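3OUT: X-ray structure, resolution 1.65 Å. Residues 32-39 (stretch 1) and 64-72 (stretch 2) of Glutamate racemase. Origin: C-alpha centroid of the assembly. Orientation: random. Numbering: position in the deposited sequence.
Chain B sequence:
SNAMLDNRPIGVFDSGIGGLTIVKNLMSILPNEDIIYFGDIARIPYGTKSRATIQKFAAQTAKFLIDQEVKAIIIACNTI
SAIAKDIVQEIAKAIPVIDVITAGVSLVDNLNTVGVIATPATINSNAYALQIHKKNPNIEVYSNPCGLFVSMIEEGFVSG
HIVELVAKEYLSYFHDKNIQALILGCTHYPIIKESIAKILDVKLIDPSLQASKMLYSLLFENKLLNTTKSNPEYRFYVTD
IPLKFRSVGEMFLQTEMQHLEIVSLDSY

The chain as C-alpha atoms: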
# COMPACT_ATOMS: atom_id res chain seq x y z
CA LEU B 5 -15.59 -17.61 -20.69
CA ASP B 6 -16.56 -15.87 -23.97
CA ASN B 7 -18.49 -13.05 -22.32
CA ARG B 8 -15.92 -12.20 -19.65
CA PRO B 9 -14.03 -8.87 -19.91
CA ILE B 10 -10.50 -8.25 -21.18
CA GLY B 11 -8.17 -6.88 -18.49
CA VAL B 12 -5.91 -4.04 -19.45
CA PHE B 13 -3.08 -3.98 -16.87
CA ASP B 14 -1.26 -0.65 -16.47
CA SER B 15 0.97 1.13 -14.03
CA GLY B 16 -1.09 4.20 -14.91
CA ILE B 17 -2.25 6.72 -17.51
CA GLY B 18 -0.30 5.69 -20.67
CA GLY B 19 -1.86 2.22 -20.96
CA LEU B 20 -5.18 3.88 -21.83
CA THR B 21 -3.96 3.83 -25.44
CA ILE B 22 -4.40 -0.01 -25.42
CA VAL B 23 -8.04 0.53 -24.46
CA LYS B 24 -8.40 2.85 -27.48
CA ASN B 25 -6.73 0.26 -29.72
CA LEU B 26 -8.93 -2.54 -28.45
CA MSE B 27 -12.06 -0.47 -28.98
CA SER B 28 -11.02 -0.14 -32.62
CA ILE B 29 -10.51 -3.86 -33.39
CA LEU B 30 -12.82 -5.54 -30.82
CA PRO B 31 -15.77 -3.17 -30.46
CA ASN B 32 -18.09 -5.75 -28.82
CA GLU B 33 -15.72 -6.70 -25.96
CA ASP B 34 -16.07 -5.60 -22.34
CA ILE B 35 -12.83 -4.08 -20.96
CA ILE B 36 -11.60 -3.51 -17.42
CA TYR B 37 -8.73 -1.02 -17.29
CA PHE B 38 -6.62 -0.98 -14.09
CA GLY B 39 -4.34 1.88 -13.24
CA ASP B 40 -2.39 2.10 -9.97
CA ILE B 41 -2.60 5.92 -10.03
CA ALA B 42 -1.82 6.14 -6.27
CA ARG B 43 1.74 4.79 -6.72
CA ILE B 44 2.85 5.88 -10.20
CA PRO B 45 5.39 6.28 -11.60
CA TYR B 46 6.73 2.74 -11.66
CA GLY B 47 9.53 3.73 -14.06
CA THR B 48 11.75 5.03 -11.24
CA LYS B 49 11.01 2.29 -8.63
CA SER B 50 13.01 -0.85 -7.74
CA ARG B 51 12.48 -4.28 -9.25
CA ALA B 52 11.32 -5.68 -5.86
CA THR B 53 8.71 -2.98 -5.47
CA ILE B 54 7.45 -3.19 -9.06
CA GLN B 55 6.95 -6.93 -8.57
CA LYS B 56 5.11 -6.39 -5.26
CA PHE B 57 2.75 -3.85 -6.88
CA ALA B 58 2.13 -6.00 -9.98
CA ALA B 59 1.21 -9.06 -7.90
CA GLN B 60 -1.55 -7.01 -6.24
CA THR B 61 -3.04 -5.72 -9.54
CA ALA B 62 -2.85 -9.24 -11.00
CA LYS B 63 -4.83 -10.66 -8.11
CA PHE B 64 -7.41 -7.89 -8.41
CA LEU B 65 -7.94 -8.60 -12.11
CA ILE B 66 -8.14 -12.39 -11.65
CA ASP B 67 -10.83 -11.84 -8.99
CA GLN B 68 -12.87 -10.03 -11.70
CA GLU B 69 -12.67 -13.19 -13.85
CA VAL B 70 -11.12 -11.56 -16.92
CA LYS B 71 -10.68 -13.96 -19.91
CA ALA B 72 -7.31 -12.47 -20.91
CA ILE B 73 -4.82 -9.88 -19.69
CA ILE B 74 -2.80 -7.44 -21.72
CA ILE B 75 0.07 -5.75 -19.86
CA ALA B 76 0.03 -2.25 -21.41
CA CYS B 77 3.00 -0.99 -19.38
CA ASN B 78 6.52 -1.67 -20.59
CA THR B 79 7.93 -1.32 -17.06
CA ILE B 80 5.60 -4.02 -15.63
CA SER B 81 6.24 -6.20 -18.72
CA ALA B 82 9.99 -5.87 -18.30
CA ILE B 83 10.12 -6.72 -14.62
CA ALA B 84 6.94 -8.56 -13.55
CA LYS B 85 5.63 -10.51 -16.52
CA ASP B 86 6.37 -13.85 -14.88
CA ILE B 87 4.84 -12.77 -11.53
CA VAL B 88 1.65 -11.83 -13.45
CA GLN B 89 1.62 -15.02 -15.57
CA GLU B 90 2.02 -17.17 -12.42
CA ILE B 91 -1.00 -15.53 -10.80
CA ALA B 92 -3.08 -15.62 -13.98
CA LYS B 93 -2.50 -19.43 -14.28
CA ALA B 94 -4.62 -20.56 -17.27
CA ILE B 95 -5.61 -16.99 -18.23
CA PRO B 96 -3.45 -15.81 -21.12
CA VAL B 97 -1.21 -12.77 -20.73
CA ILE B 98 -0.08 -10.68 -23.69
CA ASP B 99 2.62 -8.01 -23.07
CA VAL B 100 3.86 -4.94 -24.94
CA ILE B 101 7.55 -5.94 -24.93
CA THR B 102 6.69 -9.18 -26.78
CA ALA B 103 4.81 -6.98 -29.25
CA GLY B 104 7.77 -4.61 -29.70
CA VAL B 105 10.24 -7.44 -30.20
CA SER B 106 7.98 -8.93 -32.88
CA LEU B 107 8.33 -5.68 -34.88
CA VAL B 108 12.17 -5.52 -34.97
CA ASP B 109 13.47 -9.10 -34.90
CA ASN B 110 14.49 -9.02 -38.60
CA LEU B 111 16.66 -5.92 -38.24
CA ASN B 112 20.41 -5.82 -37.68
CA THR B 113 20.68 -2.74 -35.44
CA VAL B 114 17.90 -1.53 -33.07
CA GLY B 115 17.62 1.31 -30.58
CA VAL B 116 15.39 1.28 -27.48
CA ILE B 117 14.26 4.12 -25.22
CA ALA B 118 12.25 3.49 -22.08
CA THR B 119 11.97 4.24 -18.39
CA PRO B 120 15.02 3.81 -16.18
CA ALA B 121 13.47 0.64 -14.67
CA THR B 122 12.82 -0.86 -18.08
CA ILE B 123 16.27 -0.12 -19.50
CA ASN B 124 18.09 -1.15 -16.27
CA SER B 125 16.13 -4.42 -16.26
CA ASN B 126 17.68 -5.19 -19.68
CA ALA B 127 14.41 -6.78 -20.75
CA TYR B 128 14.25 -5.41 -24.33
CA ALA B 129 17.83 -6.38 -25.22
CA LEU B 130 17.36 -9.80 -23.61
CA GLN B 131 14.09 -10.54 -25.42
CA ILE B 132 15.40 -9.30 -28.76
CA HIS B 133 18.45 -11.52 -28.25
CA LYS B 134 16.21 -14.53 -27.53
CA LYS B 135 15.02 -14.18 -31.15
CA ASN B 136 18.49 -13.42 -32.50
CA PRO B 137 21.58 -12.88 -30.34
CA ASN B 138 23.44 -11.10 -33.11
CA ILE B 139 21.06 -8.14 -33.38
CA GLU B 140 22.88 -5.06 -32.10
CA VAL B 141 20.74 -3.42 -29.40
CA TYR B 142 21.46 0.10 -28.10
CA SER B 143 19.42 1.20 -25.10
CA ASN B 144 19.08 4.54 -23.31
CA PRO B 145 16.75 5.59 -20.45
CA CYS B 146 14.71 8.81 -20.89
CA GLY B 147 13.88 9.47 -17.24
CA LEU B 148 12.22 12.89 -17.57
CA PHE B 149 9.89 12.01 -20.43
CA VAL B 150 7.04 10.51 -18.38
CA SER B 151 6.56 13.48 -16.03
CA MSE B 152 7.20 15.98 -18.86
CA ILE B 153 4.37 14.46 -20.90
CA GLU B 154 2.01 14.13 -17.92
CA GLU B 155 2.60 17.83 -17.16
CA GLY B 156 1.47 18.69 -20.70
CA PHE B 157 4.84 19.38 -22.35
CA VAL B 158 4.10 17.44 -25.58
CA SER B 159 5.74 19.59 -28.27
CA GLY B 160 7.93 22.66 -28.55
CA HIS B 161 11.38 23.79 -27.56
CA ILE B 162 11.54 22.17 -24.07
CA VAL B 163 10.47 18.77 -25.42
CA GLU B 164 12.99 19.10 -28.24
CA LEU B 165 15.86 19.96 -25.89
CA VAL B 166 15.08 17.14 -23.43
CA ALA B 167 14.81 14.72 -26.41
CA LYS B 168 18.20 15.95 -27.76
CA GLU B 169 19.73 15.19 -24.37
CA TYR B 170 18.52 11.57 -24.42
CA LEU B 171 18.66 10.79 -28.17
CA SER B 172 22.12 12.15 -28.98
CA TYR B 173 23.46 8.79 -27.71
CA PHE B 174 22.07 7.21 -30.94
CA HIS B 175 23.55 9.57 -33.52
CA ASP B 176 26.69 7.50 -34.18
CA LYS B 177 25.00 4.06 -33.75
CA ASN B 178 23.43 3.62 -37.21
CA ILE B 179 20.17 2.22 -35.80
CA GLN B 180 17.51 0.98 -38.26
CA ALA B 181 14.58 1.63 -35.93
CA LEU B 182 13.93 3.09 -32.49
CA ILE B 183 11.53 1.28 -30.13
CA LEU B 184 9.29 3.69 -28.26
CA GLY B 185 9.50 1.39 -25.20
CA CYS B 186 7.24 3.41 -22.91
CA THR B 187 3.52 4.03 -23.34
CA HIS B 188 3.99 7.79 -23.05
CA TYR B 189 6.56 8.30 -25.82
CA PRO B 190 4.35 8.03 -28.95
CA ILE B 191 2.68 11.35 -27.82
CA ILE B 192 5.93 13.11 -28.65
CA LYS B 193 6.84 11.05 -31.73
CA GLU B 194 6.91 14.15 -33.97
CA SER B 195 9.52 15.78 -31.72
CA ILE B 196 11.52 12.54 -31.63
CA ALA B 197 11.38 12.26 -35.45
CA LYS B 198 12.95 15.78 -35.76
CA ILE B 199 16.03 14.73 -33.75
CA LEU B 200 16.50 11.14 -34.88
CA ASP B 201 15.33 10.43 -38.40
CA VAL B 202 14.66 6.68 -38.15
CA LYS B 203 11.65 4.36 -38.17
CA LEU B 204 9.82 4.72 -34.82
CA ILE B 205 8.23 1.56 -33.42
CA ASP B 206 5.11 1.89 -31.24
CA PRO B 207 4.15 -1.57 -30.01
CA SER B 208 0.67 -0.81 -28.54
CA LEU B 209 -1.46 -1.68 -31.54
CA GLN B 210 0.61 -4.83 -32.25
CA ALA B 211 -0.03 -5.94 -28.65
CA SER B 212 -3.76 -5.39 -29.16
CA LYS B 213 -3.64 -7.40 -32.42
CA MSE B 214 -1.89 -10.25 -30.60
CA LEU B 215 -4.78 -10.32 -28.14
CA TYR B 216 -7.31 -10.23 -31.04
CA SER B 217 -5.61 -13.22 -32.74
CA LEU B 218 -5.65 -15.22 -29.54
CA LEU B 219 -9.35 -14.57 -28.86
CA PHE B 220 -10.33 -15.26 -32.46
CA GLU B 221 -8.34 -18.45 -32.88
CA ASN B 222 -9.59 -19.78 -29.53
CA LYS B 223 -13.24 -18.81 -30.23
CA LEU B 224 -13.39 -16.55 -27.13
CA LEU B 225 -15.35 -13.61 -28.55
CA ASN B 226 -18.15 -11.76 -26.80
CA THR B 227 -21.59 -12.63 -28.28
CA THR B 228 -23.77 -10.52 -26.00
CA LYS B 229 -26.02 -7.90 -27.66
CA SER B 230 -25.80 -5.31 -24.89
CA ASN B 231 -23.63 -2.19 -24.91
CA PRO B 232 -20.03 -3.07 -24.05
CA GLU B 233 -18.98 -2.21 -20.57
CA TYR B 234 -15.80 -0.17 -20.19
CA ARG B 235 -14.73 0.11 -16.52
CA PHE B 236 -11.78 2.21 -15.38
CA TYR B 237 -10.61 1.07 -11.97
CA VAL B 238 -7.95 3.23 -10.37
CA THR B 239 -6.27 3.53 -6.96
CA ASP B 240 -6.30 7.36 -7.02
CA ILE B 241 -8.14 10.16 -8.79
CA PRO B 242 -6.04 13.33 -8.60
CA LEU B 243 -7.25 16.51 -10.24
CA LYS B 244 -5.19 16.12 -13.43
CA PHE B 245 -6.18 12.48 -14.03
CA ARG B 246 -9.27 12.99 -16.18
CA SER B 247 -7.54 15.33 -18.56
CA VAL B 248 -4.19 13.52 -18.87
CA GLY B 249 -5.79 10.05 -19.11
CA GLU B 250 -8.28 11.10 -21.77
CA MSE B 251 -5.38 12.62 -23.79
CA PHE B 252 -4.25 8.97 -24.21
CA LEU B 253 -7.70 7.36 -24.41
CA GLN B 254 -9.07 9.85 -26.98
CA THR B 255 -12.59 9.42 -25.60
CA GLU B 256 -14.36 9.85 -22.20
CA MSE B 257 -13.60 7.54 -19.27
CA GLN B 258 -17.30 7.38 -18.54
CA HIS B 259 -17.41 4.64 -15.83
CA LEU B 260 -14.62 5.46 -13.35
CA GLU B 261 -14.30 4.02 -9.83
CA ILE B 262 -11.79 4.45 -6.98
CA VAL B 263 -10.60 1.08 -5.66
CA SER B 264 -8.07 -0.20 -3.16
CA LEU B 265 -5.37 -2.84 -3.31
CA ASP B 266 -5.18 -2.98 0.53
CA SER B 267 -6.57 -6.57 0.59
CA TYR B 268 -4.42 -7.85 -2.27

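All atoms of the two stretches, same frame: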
# COMPACT_ATOMS: atom_id res chain seq x y z
N ASN B 32 -17.03 -5.09 -29.61
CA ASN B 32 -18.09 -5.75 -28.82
C ASN B 32 -17.58 -6.28 -27.50
O ASN B 32 -18.37 -6.84 -26.79
CB ASN B 32 -18.71 -6.94 -29.55
CG ASN B 32 -19.31 -6.61 -30.90
OD1 ASN B 32 -19.92 -5.56 -31.11
ND2 ASN B 32 -19.15 -7.56 -31.84
N GLU B 33 -16.29 -6.15 -27.21
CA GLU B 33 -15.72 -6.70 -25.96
C GLU B 33 -15.85 -5.77 -24.76
O GLU B 33 -15.67 -4.55 -24.89
CB GLU B 33 -14.25 -7.02 -26.15
CG GLU B 33 -13.95 -8.07 -27.21
CD GLU B 33 -14.49 -9.46 -26.85
OE1 GLU B 33 -14.48 -9.79 -25.64
OE2 GLU B 33 -14.86 -10.23 -27.77
N ASP B 34 -16.16 -6.34 -23.60
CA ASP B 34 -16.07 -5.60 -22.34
C ASP B 34 -14.59 -5.48 -21.95
O ASP B 34 -13.78 -6.39 -22.19
CB ASP B 34 -16.79 -6.37 -21.25
CG ASP B 34 -18.30 -6.46 -21.47
OD1 ASP B 34 -18.91 -5.60 -22.16
OD2 ASP B 34 -18.88 -7.41 -20.90
N ILE B 35 -14.22 -4.34 -21.36
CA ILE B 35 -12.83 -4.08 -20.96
C ILE B 35 -12.83 -3.53 -19.54
O ILE B 35 -13.61 -2.62 -19.20
CB ILE B 35 -12.11 -3.06 -21.91
CG1 ILE B 35 -12.23 -3.48 -23.39
CG2 ILE B 35 -10.64 -2.86 -21.47
CD1 ILE B 35 -11.58 -2.51 -24.37
N ILE B 36 -11.92 -4.05 -18.72
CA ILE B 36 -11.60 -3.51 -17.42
C ILE B 36 -10.18 -2.96 -17.53
O ILE B 36 -9.25 -3.72 -17.78
CB ILE B 36 -11.63 -4.57 -16.31
CG1 ILE B 36 -13.04 -5.11 -16.09
CG2 ILE B 36 -11.02 -3.99 -15.01
CD1 ILE B 36 -13.12 -6.29 -15.04
N TYR B 37 -10.03 -1.65 -17.39
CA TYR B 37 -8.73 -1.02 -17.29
C TYR B 37 -8.37 -0.87 -15.79
O TYR B 37 -9.22 -0.42 -14.98
CB TYR B 37 -8.78 0.37 -17.92
CG TYR B 37 -7.54 1.20 -17.62
CD1 TYR B 37 -6.40 1.11 -18.41
CD2 TYR B 37 -7.52 2.11 -16.56
CE1 TYR B 37 -5.25 1.82 -18.12
CE2 TYR B 37 -6.36 2.83 -16.26
CZ TYR B 37 -5.25 2.71 -17.03
OH TYR B 37 -4.09 3.44 -16.74
N PHE B 38 -7.14 -1.23 -15.44
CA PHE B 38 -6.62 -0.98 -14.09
C PHE B 38 -5.44 -0.07 -14.13
O PHE B 38 -4.45 -0.37 -14.80
CB PHE B 38 -6.22 -2.26 -13.36
CG PHE B 38 -6.08 -2.08 -11.86
CD1 PHE B 38 -7.11 -2.44 -11.02
CD2 PHE B 38 -4.97 -1.45 -11.32
CE1 PHE B 38 -7.04 -2.19 -9.66
CE2 PHE B 38 -4.88 -1.22 -9.96
CZ PHE B 38 -5.94 -1.60 -9.13
N GLY B 39 -5.51 1.02 -13.39
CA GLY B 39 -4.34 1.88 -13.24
C GLY B 39 -4.07 2.14 -11.78
O GLY B 39 -4.96 2.60 -11.04
N PHE B 64 -6.18 -8.62 -8.24
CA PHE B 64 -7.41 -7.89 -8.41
C PHE B 64 -8.07 -8.27 -9.73
O PHE B 64 -9.28 -8.52 -9.78
CB PHE B 64 -7.15 -6.36 -8.35
CG PHE B 64 -8.38 -5.54 -8.52
CD1 PHE B 64 -8.91 -5.29 -9.77
CD2 PHE B 64 -9.04 -5.03 -7.41
CE1 PHE B 64 -10.05 -4.54 -9.91
CE2 PHE B 64 -10.19 -4.27 -7.56
CZ PHE B 64 -10.68 -4.02 -8.82
N LEU B 65 -7.31 -8.32 -10.81
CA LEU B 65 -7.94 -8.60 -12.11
C LEU B 65 -8.47 -10.02 -12.20
O LEU B 65 -9.53 -10.25 -12.78
CB LEU B 65 -6.95 -8.34 -13.24
CG LEU B 65 -6.68 -6.87 -13.55
CD1 LEU B 65 -5.54 -6.68 -14.53
CD2 LEU B 65 -7.96 -6.13 -14.04
N ILE B 66 -7.73 -10.97 -11.64
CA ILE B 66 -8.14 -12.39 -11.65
C ILE B 66 -9.42 -12.58 -10.84
O ILE B 66 -10.29 -13.35 -11.24
CB ILE B 66 -6.99 -13.32 -11.24
CG1 ILE B 66 -5.88 -13.29 -12.29
CG2 ILE B 66 -7.52 -14.77 -10.96
CD1 ILE B 66 -6.20 -13.76 -13.76
N ASP B 67 -9.59 -11.83 -9.77
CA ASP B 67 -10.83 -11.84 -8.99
C ASP B 67 -12.03 -11.31 -9.76
O ASP B 67 -13.19 -11.63 -9.42
CB ASP B 67 -10.69 -11.00 -7.72
CG ASP B 67 -10.19 -11.78 -6.54
OD1 ASP B 67 -9.74 -12.92 -6.70
OD2 ASP B 67 -10.23 -11.16 -5.45
N GLN B 68 -11.78 -10.51 -10.81
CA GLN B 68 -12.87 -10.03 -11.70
C GLN B 68 -13.18 -11.00 -12.83
O GLN B 68 -14.09 -10.74 -13.66
CB GLN B 68 -12.54 -8.68 -12.34
CG GLN B 68 -11.99 -7.62 -11.44
CD GLN B 68 -12.75 -7.38 -10.19
OE1 GLN B 68 -13.92 -6.97 -10.25
NE2 GLN B 68 -12.08 -7.60 -9.01
N GLU B 69 -12.46 -12.11 -12.87
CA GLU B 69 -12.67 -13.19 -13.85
C GLU B 69 -12.55 -12.66 -15.28
O GLU B 69 -13.45 -12.88 -16.12
CB GLU B 69 -13.97 -13.95 -13.60
CG GLU B 69 -13.95 -14.71 -12.29
CD GLU B 69 -15.23 -15.49 -12.02
OE1 GLU B 69 -16.35 -15.00 -12.26
OE2 GLU B 69 -15.08 -16.64 -11.59
N VAL B 70 -11.46 -11.93 -15.54
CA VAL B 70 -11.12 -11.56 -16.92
C VAL B 70 -10.82 -12.83 -17.74
O VAL B 70 -10.30 -13.80 -17.17
CB VAL B 70 -9.95 -10.56 -17.01
CG1 VAL B 70 -10.33 -9.21 -16.34
CG2 VAL B 70 -8.65 -11.13 -16.39
N LYS B 71 -11.05 -12.80 -19.04
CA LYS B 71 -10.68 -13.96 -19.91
C LYS B 71 -9.26 -13.91 -20.48
O LYS B 71 -8.73 -14.92 -20.95
CB LYS B 71 -11.66 -14.15 -21.08
CG LYS B 71 -11.75 -12.98 -22.01
CD LYS B 71 -12.86 -13.24 -23.06
CE LYS B 71 -13.05 -12.07 -23.93
NZ LYS B 71 -14.19 -12.38 -24.94
N ALA B 72 -8.65 -12.72 -20.40
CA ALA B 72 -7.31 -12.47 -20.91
C ALA B 72 -6.81 -11.17 -20.28
O ALA B 72 -7.60 -10.30 -19.93
CB ALA B 72 -7.28 -12.34 -22.46

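The contact is a small, mostly apolar packing of a β-strand against the end of a helix and the loop after it, closed at one extremity by a buried salt bridge; together the stretches bury 340 Å². Within the strand, alternation selects the residues involved: the CA-to-CB bonds of Ile-36 and Phe-38 point toward stretch 2, whereas those of Ile-35 and Tyr-37 point away.

Ile-36, extended in its m,t rotamer, meets three partners. Its CG2 lies 3.9 Å from Leu-65 CD2, and its CD1 lies 3.7 Å from Gln-68 CB and 4.2 Å from Val-70 CG1. Leu-65 leaves its backbone sideways, but its end comes nearer, and CD2 also reaches Phe-38 CB at 4.3 Å. The rings of Phe-38 and Phe-64 pair obliquely, with centroids 5.0 Å apart and planes at 59°; the closest atoms, Phe-38 CD1 and Phe-64 CD1, are 3.6 Å apart. All five hydrocarbon side chains are buried, with no polar group to satisfy.

Gln-68 can offer its aliphatic CB to Ile-36 while its amide remains satisfied: NE2 donates to Phe-64 O at 3.0 Å (N-H...O angle 160°), and OE1 is hydrogen-bonded elsewhere in the structure. Glu-69, with positive phi (58°), leaves helical geometry. Beyond it, Lys-71, p at chi1 and t at chi2 to chi4, extends to bring NZ 2.7 Å from Glu-33 OE1. This hydrogen-bonded salt bridge pairs opposite charges that would be costly to bury alone.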